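Local coordinates for Serine/threonine-protein kinase Tel1 (Chaetomium thermophilum, PDB 6SKY), which probably phosphorylates serine and threonine residues that precede glutamine, acting as an ATP-dependent kinase that signals DNA damage, at residues A[2756-2765]-A[2777-2785]; A[2617-2628]-A[2838-2849]. One frame throughout, in Å; residues are numbered along the deposited sequence.

Both contacts lie in the kinase domain, their centres 14 Å apart, and interaction 1 is nested in sequence within the chain loop that interaction 2 closes. Interaction 1 is a largely buried meeting of two loops at the nucleotide and magnesium site, held mainly by backbone hydrogen bonds and one arginine. Interaction 2 packs a helix against a helix and the turn after it; its centre is apolar, whereas a salt bridge and weak amide bonds lie toward its more accessible end. Helix 2616-2632 serves both: one side meets segment 2838-2849, while Phe2626 touches Leu2756 and Leu2758 of interaction 1. The two contacts also touch where Phe2784 reaches Tyr2848.

Interaction 1 of 2, residues A[2756-2765]-A[2777-2785]. With AGS (phosphothiophosphoric acid-adenylate ester), chain C.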
# COMPACT_ATOMS: atom_id res chain seq x y z
N LEU A 2756 -0.40 11.37 -24.63
CA LEU A 2756 -0.90 12.48 -25.43
C LEU A 2756 -1.27 12.09 -26.85
O LEU A 2756 -1.43 12.96 -27.69
CB LEU A 2756 0.12 13.62 -25.47
CG LEU A 2756 0.49 14.26 -24.14
CD1 LEU A 2756 1.53 15.32 -24.34
CD2 LEU A 2756 -0.72 14.85 -23.47
N GLY A 2757 -1.40 10.80 -27.13
CA GLY A 2757 -1.88 10.38 -28.43
C GLY A 2757 -0.97 10.66 -29.59
O GLY A 2757 -1.44 10.67 -30.73
N LEU A 2758 0.31 10.87 -29.34
CA LEU A 2758 1.23 11.29 -30.39
C LEU A 2758 1.31 10.26 -31.50
O LEU A 2758 1.53 9.07 -31.26
CB LEU A 2758 2.61 11.52 -29.78
CG LEU A 2758 3.76 11.89 -30.71
CD1 LEU A 2758 3.49 13.23 -31.33
CD2 LEU A 2758 5.05 11.91 -29.93
N GLY A 2759 1.14 10.72 -32.73
CA GLY A 2759 1.20 9.85 -33.88
C GLY A 2759 2.13 10.37 -34.94
O GLY A 2759 2.84 11.35 -34.70
N ASP A 2760 2.15 9.73 -36.11
CA ASP A 2760 3.05 10.10 -37.21
C ASP A 2760 4.51 9.80 -36.86
O ASP A 2760 5.41 10.56 -37.20
CB ASP A 2760 2.86 11.56 -37.61
CG ASP A 2760 3.47 11.89 -38.95
OD1 ASP A 2760 3.32 11.09 -39.89
OD2 ASP A 2760 4.08 12.96 -39.06
N ARG A 2761 4.74 8.69 -36.17
CA ARG A 2761 6.06 8.34 -35.65
C ARG A 2761 6.80 7.43 -36.62
O ARG A 2761 7.20 6.33 -36.27
CB ARG A 2761 5.92 7.69 -34.28
CG ARG A 2761 5.38 8.57 -33.19
CD ARG A 2761 6.31 9.69 -32.89
NE ARG A 2761 5.91 10.92 -33.56
CZ ARG A 2761 6.74 11.88 -33.91
NH1 ARG A 2761 6.28 12.96 -34.51
NH2 ARG A 2761 8.02 11.76 -33.67
N HIS A 2762 6.99 7.89 -37.85
CA HIS A 2762 7.75 7.11 -38.80
C HIS A 2762 9.23 7.46 -38.70
O HIS A 2762 9.65 8.22 -37.84
CB HIS A 2762 7.21 7.30 -40.22
CG HIS A 2762 7.13 8.73 -40.65
ND1 HIS A 2762 8.14 9.34 -41.36
CD2 HIS A 2762 6.16 9.65 -40.50
CE1 HIS A 2762 7.80 10.59 -41.62
NE2 HIS A 2762 6.60 10.81 -41.10
N GLY A 2763 10.03 6.90 -39.58
CA GLY A 2763 11.47 7.01 -39.43
C GLY A 2763 12.07 8.34 -39.76
O GLY A 2763 13.25 8.55 -39.48
N HIS A 2764 11.32 9.25 -40.36
CA HIS A 2764 11.83 10.57 -40.70
C HIS A 2764 11.53 11.60 -39.65
O HIS A 2764 11.98 12.74 -39.78
CB HIS A 2764 11.27 11.02 -42.04
CG HIS A 2764 11.94 10.39 -43.22
ND1 HIS A 2764 11.24 9.94 -44.31
CD2 HIS A 2764 13.24 10.15 -43.48
CE1 HIS A 2764 12.09 9.44 -45.19
NE2 HIS A 2764 13.31 9.56 -44.71
N ASN A 2765 10.78 11.24 -38.62
CA ASN A 2765 10.47 12.12 -37.50
C ASN A 2765 11.28 11.80 -36.27
O ASN A 2765 11.09 12.43 -35.24
CB ASN A 2765 8.99 12.03 -37.16
CG ASN A 2765 8.13 12.78 -38.12
OD1 ASN A 2765 8.57 13.74 -38.74
ND2 ASN A 2765 6.89 12.36 -38.25
N HIS A 2777 12.52 13.46 -31.06
CA HIS A 2777 11.29 13.38 -31.83
C HIS A 2777 10.89 14.77 -32.28
O HIS A 2777 10.82 15.70 -31.47
CB HIS A 2777 10.18 12.73 -31.01
CG HIS A 2777 10.29 11.24 -30.94
ND1 HIS A 2777 9.36 10.40 -31.48
CD2 HIS A 2777 11.25 10.44 -30.40
CE1 HIS A 2777 9.72 9.15 -31.28
NE2 HIS A 2777 10.86 9.15 -30.63
N ILE A 2778 10.67 14.92 -33.58
CA ILE A 2778 10.30 16.18 -34.18
C ILE A 2778 8.94 16.00 -34.84
O ILE A 2778 8.41 14.90 -34.88
CB ILE A 2778 11.36 16.65 -35.20
CG1 ILE A 2778 11.48 15.64 -36.33
CG2 ILE A 2778 12.69 16.78 -34.54
CD1 ILE A 2778 12.53 15.97 -37.29
N ASP A 2779 8.38 17.10 -35.33
CA ASP A 2779 7.15 17.05 -36.12
C ASP A 2779 5.99 16.48 -35.29
O ASP A 2779 5.37 15.49 -35.64
CB ASP A 2779 7.40 16.25 -37.40
CG ASP A 2779 6.32 16.41 -38.46
OD1 ASP A 2779 5.11 16.30 -38.14
OD2 ASP A 2779 6.69 16.63 -39.63
N LEU A 2780 5.72 17.15 -34.18
CA LEU A 2780 4.83 16.63 -33.14
C LEU A 2780 3.40 17.13 -33.28
O LEU A 2780 2.70 17.27 -32.28
CB LEU A 2780 5.37 17.00 -31.76
CG LEU A 2780 6.74 16.47 -31.34
CD1 LEU A 2780 7.10 17.04 -30.01
CD2 LEU A 2780 6.74 14.98 -31.27
N GLY A 2781 2.94 17.37 -34.50
CA GLY A 2781 1.66 18.02 -34.68
C GLY A 2781 0.44 17.13 -34.71
O GLY A 2781 -0.67 17.60 -34.46
N VAL A 2782 0.62 15.85 -35.03
CA VAL A 2782 -0.48 14.89 -35.06
C VAL A 2782 -0.54 14.26 -33.67
O VAL A 2782 0.15 13.29 -33.37
CB VAL A 2782 -0.30 13.84 -36.15
CG1 VAL A 2782 -1.39 12.83 -36.11
CG2 VAL A 2782 -0.26 14.51 -37.50
N ALA A 2783 -1.35 14.84 -32.79
CA ALA A 2783 -1.47 14.37 -31.43
C ALA A 2783 -2.93 14.08 -31.13
O ALA A 2783 -3.79 14.19 -32.00
CB ALA A 2783 -0.90 15.39 -30.44
N PHE A 2784 -3.20 13.71 -29.89
CA PHE A 2784 -4.56 13.47 -29.41
C PHE A 2784 -5.32 12.51 -30.32
O PHE A 2784 -6.49 12.72 -30.64
CB PHE A 2784 -5.31 14.78 -29.23
CG PHE A 2784 -4.66 15.70 -28.28
CD1 PHE A 2784 -4.57 15.38 -26.95
CD2 PHE A 2784 -4.10 16.88 -28.71
CE1 PHE A 2784 -3.95 16.21 -26.07
CE2 PHE A 2784 -3.48 17.72 -27.83
CZ PHE A 2784 -3.41 17.39 -26.51
N GLU A 2785 -4.63 11.46 -30.73
CA GLU A 2785 -5.20 10.34 -31.48
C GLU A 2785 -5.71 10.74 -32.86
O GLU A 2785 -6.51 10.02 -33.45
CB GLU A 2785 -6.31 9.65 -30.70
CG GLU A 2785 -6.02 9.43 -29.24
CD GLU A 2785 -5.30 8.14 -28.98
OE1 GLU A 2785 -4.53 7.71 -29.86
OE2 GLU A 2785 -5.51 7.55 -27.90
PG AGS C . 8.00 13.70 -45.76
S1G AGS C . 8.00 11.88 -45.08
O2G AGS C . 7.28 14.65 -44.76
O3G AGS C . 7.28 13.75 -47.13
PB AGS C . 10.31 14.61 -44.70
O1B AGS C . 9.85 13.89 -43.51
O2B AGS C . 11.76 14.34 -45.12
O3B AGS C . 9.45 14.22 -45.96
PA AGS C . 11.44 17.10 -44.55
O1A AGS C . 11.54 17.68 -45.90
O2A AGS C . 11.32 18.12 -43.42
O3A AGS C . 10.19 16.16 -44.44
O5' AGS C . 12.70 16.19 -44.35
C5' AGS C . 14.00 16.81 -44.34
C4' AGS C . 15.01 15.84 -43.80
O4' AGS C . 15.69 16.43 -42.68
C3' AGS C . 14.46 14.51 -43.30
O3' AGS C . 15.40 13.46 -43.48
C2' AGS C . 14.20 14.79 -41.82
O2' AGS C . 14.35 13.62 -41.04
C1' AGS C . 15.30 15.79 -41.48
N9 AGS C . 14.87 16.82 -40.54
C8 AGS C . 13.65 17.44 -40.50
N7 AGS C . 13.54 18.33 -39.55
C5 AGS C . 14.77 18.31 -38.93
C6 AGS C . 15.30 19.03 -37.85
N6 AGS C . 14.62 19.96 -37.17
N1 AGS C . 16.57 18.77 -37.48
C2 AGS C . 17.26 17.85 -38.16
N3 AGS C . 16.87 17.10 -39.19
C4 AGS C . 15.60 17.39 -39.53
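At the magnesium and nucleotide site, Asn2765 and Asp2779, both metal-site residues, cross at a slant, amide and carboxylate planes 42° apart. A carboxamide suits this place: ND2 of Asn2765 donates to Asp2760 O (2.6 Å) and, from above the carboxylate plane, to Asp2760 OD2 (3.0 Å), two bonds that set the amide's rotation and turn OD1 to Asp2779 CB. The Asp2779 carboxylate also forms a salt bridge with Arg2856. His2764 O accepts from the ribose O2' of the nucleotide (2.8 Å), and Ile2778 brings its CD1 against N7 of the adenine (3.4 Å).

These segments carry the Asp-Arg-His-x-x-Asn catalytic loop of the PI3/PI4-kinase family and the Asp-Leu-Gly start of its activation segment. Arg2761 ties them together. Bent at chi2 (-65°) and again at chi3, it sends NH1 to Ile2778 O at 2.9 Å, in the guanidinium plane, and NH2 to His2777 ND1 at 2.9 Å, tilted from both planes. Leu2780 CD2 lies over one guanidinium face, toward its rim. Farther along, Gly2759 N donates to Val2782 O (2.8 Å). Gly2757, with positive phi, closes a Schellman motif at the preceding helix end; a CB there would collide with Phe2784 and Glu2785.

Interaction 2 of 2, residues A[2617-2628]-A[2838-2849]; sequences RQDAIMEQVFAA and ILDSLRHDTLYQ. Unlike the reference sequence in segment 2838-2849: Leu2847 (reference Phe). Residues 2848, 2849 of segment 2838-2849 come from a tag, linker or insertion.
Arg2617 and Asp2845 reach for each other from opposite directions. The arginine chain, extended from CG to NE, carries NH2 to Asp2845 OD2 at 3.3 Å, a nearly straight salt-bridge bond in the guanidinium plane, though above that of the carboxylate. Asp2845 OD1 is held by Ser2436. Leu2847, which differs from the reference sequence, lays CB over one guanidinium face, 3.6 Å from Arg2617 NH2. A methionine in place of Arg2617 would probably leave Asp2845 without its charged mate and Leu2847 without the flat group it covers.

The Gln2618 amide plane lies 20° from that of the Tyr2848 ring, its NE2 approaching Tyr2848 CE1 obliquely at 3.4 Å. The amide pairs weakly with the Gln2849 backbone, OE1 accepting from N and NE2 donating to O, which suits a group with donor and acceptor side by side. Tyr2848 and Gln2849 come from an insertion. With CG anti to the backbone N (chi1 -174°), Tyr2848 swings its ring between Gln2618 on one side and Ile2621, Met2622 and Leu2842 on the other, Leu2842 CD2 over the face near the rim; Met2622 SD approaches obliquely, 4.9 Å from the Tyr2848 ring centroid, as a Met-aromatic contact.

Beyond the ring the contact is aliphatic. Ile2621 CG2 crosses onto Leu2842 CD1 (3.4 Å), Val2625 CG2 meets Leu2842 CD2 at about a right angle near Ile2838, and small Ala2628 lets Ile2838 CD1 within 3.7 Å of its CB. Branched and short apolar side chains suit this interface, where helix 2616-2632, consistent with helix C of the kinase fold, packs nearly antiparallel (158° between the short segments) against helix 2832-2843.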
# COMPACT_ATOMS: atom_id res chain seq x y z
N ARG A 2617 2.23 26.07 -36.66
CA ARG A 2617 1.73 26.46 -35.36
C ARG A 2617 1.25 25.25 -34.56
O ARG A 2617 1.39 25.23 -33.34
CB ARG A 2617 0.62 27.49 -35.50
CG ARG A 2617 0.50 28.38 -34.31
CD ARG A 2617 -0.83 29.08 -34.28
NE ARG A 2617 -0.90 30.03 -33.18
CZ ARG A 2617 -1.46 29.77 -32.00
NH1 ARG A 2617 -1.47 30.69 -31.06
NH2 ARG A 2617 -2.01 28.59 -31.78
N GLN A 2618 0.72 24.24 -35.24
CA GLN A 2618 0.43 22.97 -34.57
C GLN A 2618 1.69 22.38 -33.96
O GLN A 2618 1.70 21.98 -32.79
CB GLN A 2618 -0.19 21.99 -35.56
CG GLN A 2618 -1.49 22.45 -36.16
CD GLN A 2618 -2.57 22.59 -35.13
OE1 GLN A 2618 -3.03 23.69 -34.83
NE2 GLN A 2618 -3.00 21.47 -34.58
N ASP A 2619 2.77 22.32 -34.74
CA ASP A 2619 4.02 21.75 -34.27
C ASP A 2619 4.59 22.55 -33.11
O ASP A 2619 5.12 21.98 -32.16
CB ASP A 2619 5.03 21.67 -35.40
CG ASP A 2619 4.66 20.63 -36.44
OD1 ASP A 2619 3.52 20.13 -36.40
OD2 ASP A 2619 5.52 20.30 -37.28
N ALA A 2620 4.48 23.88 -33.17
CA ALA A 2620 5.03 24.72 -32.11
C ALA A 2620 4.23 24.59 -30.82
O ALA A 2620 4.81 24.48 -29.73
CB ALA A 2620 5.08 26.17 -32.56
N ILE A 2621 2.91 24.59 -30.92
CA ILE A 2621 2.06 24.39 -29.75
C ILE A 2621 2.35 23.04 -29.11
O ILE A 2621 2.47 22.94 -27.89
CB ILE A 2621 0.58 24.52 -30.15
CG1 ILE A 2621 0.23 25.95 -30.50
CG2 ILE A 2621 -0.29 24.06 -29.04
CD1 ILE A 2621 0.22 26.85 -29.33
N MET A 2622 2.46 21.99 -29.91
CA MET A 2622 2.68 20.68 -29.32
C MET A 2622 4.09 20.54 -28.76
O MET A 2622 4.27 19.85 -27.75
CB MET A 2622 2.38 19.59 -30.33
CG MET A 2622 0.91 19.41 -30.58
SD MET A 2622 -0.08 19.64 -29.09
CE MET A 2622 0.34 18.18 -28.16
N GLU A 2623 5.08 21.17 -29.38
CA GLU A 2623 6.41 21.17 -28.78
C GLU A 2623 6.39 21.85 -27.42
O GLU A 2623 7.03 21.37 -26.47
CB GLU A 2623 7.39 21.86 -29.72
CG GLU A 2623 8.80 21.97 -29.19
CD GLU A 2623 9.44 20.62 -28.96
OE1 GLU A 2623 9.23 19.72 -29.79
OE2 GLU A 2623 10.15 20.46 -27.96
N GLN A 2624 5.62 22.93 -27.28
CA GLN A 2624 5.51 23.60 -25.99
C GLN A 2624 4.81 22.72 -24.95
O GLN A 2624 5.23 22.67 -23.79
CB GLN A 2624 4.76 24.91 -26.17
CG GLN A 2624 4.56 25.67 -24.90
CD GLN A 2624 3.42 26.65 -25.02
OE1 GLN A 2624 3.25 27.53 -24.18
NE2 GLN A 2624 2.63 26.50 -26.07
N VAL A 2625 3.76 22.02 -25.36
CA VAL A 2625 3.04 21.14 -24.43
C VAL A 2625 3.94 20.01 -23.95
O VAL A 2625 3.97 19.68 -22.76
CB VAL A 2625 1.76 20.60 -25.11
CG1 VAL A 2625 1.28 19.37 -24.40
CG2 VAL A 2625 0.70 21.66 -25.11
N PHE A 2626 4.67 19.39 -24.88
CA PHE A 2626 5.57 18.31 -24.51
C PHE A 2626 6.68 18.80 -23.59
O PHE A 2626 7.07 18.10 -22.65
CB PHE A 2626 6.15 17.67 -25.76
CG PHE A 2626 5.30 16.58 -26.33
CD1 PHE A 2626 4.25 16.86 -27.17
CD2 PHE A 2626 5.56 15.26 -26.03
CE1 PHE A 2626 3.47 15.87 -27.69
CE2 PHE A 2626 4.79 14.26 -26.55
CZ PHE A 2626 3.74 14.56 -27.38
N ALA A 2627 7.21 19.99 -23.84
CA ALA A 2627 8.24 20.52 -22.96
C ALA A 2627 7.69 20.78 -21.56
O ALA A 2627 8.38 20.54 -20.56
CB ALA A 2627 8.82 21.80 -23.55
N ALA A 2628 6.44 21.24 -21.45
CA ALA A 2628 5.86 21.47 -20.13
C ALA A 2628 5.66 20.18 -19.36
O ALA A 2628 5.96 20.11 -18.16
CB ALA A 2628 4.55 22.23 -20.27
N ILE A 2838 -2.40 22.11 -18.04
CA ILE A 2838 -1.75 22.42 -19.31
C ILE A 2838 -2.73 22.26 -20.47
O ILE A 2838 -2.84 23.13 -21.34
CB ILE A 2838 -0.51 21.54 -19.50
CG1 ILE A 2838 0.53 21.85 -18.44
CG2 ILE A 2838 0.09 21.75 -20.86
CD1 ILE A 2838 1.67 20.90 -18.43
N LEU A 2839 -3.47 21.15 -20.50
CA LEU A 2839 -4.42 20.96 -21.59
C LEU A 2839 -5.57 21.95 -21.52
O LEU A 2839 -6.13 22.32 -22.56
CB LEU A 2839 -4.94 19.53 -21.60
CG LEU A 2839 -3.92 18.41 -21.73
CD1 LEU A 2839 -4.63 17.11 -21.91
CD2 LEU A 2839 -3.00 18.66 -22.89
N ASP A 2840 -5.94 22.40 -20.33
CA ASP A 2840 -6.97 23.42 -20.21
C ASP A 2840 -6.49 24.75 -20.77
O ASP A 2840 -7.23 25.44 -21.46
CB ASP A 2840 -7.40 23.58 -18.76
CG ASP A 2840 -8.40 22.54 -18.34
OD1 ASP A 2840 -8.93 21.83 -19.22
OD2 ASP A 2840 -8.67 22.42 -17.12
N SER A 2841 -5.25 25.13 -20.47
CA SER A 2841 -4.67 26.29 -21.12
C SER A 2841 -4.70 26.13 -22.63
O SER A 2841 -4.85 27.11 -23.36
CB SER A 2841 -3.25 26.52 -20.65
OG SER A 2841 -2.35 25.74 -21.41
N LEU A 2842 -4.52 24.91 -23.11
CA LEU A 2842 -4.66 24.65 -24.54
C LEU A 2842 -6.09 24.82 -25.02
O LEU A 2842 -6.32 25.11 -26.19
CB LEU A 2842 -4.17 23.24 -24.86
CG LEU A 2842 -3.72 23.00 -26.27
CD1 LEU A 2842 -2.67 24.02 -26.56
CD2 LEU A 2842 -3.15 21.62 -26.38
N ARG A 2843 -7.07 24.63 -24.13
CA ARG A 2843 -8.47 24.68 -24.54
C ARG A 2843 -8.94 26.10 -24.82
O ARG A 2843 -9.90 26.28 -25.58
CB ARG A 2843 -9.34 24.05 -23.46
CG ARG A 2843 -10.69 23.59 -23.94
CD ARG A 2843 -11.70 23.62 -22.82
NE ARG A 2843 -11.36 22.73 -21.72
CZ ARG A 2843 -11.80 21.48 -21.61
NH1 ARG A 2843 -11.45 20.73 -20.58
NH2 ARG A 2843 -12.59 20.97 -22.54
N HIS A 2844 -8.31 27.10 -24.23
CA HIS A 2844 -8.63 28.50 -24.46
C HIS A 2844 -7.74 29.13 -25.51
O HIS A 2844 -7.56 30.35 -25.51
CB HIS A 2844 -8.54 29.28 -23.15
CG HIS A 2844 -9.32 28.66 -22.04
ND1 HIS A 2844 -8.78 28.41 -20.80
CD2 HIS A 2844 -10.60 28.23 -21.98
CE1 HIS A 2844 -9.69 27.85 -20.03
NE2 HIS A 2844 -10.80 27.73 -20.72
N ASP A 2845 -7.17 28.33 -26.39
CA ASP A 2845 -6.38 28.81 -27.51
C ASP A 2845 -7.26 28.75 -28.75
O ASP A 2845 -7.62 27.67 -29.21
CB ASP A 2845 -5.12 27.97 -27.68
CG ASP A 2845 -4.08 28.65 -28.52
OD1 ASP A 2845 -4.34 29.77 -28.98
OD2 ASP A 2845 -3.00 28.07 -28.71
N THR A 2846 -7.63 29.92 -29.27
CA THR A 2846 -8.59 29.99 -30.36
C THR A 2846 -8.05 29.34 -31.63
O THR A 2846 -8.83 28.84 -32.44
CB THR A 2846 -8.94 31.45 -30.64
OG1 THR A 2846 -9.04 32.16 -29.40
CG2 THR A 2846 -10.27 31.54 -31.36
N LEU A 2847 -6.74 29.32 -31.80
CA LEU A 2847 -6.12 28.98 -33.07
C LEU A 2847 -5.62 27.55 -33.13
O LEU A 2847 -5.05 27.16 -34.15
CB LEU A 2847 -4.97 29.94 -33.36
CG LEU A 2847 -5.35 31.40 -33.56
CD1 LEU A 2847 -4.12 32.27 -33.59
CD2 LEU A 2847 -6.11 31.53 -34.85
N TYR A 2848 -5.80 26.76 -32.08
CA TYR A 2848 -5.38 25.37 -32.09
C TYR A 2848 -6.51 24.51 -32.63
O TYR A 2848 -7.64 24.59 -32.15
CB TYR A 2848 -4.97 24.91 -30.69
CG TYR A 2848 -4.39 23.52 -30.69
CD1 TYR A 2848 -3.13 23.28 -31.21
CD2 TYR A 2848 -5.10 22.46 -30.19
CE1 TYR A 2848 -2.60 22.03 -31.22
CE2 TYR A 2848 -4.58 21.20 -30.20
CZ TYR A 2848 -3.33 20.99 -30.72
OH TYR A 2848 -2.81 19.72 -30.73
N GLN A 2849 -6.21 23.69 -33.63
CA GLN A 2849 -7.21 22.83 -34.26
C GLN A 2849 -7.17 21.46 -33.61
O GLN A 2849 -6.11 20.85 -33.47
CB GLN A 2849 -6.95 22.69 -35.76
CG GLN A 2849 -6.50 23.96 -36.44
CD GLN A 2849 -7.60 25.00 -36.53
OE1 GLN A 2849 -7.33 26.20 -36.59
NE2 GLN A 2849 -8.84 24.55 -36.53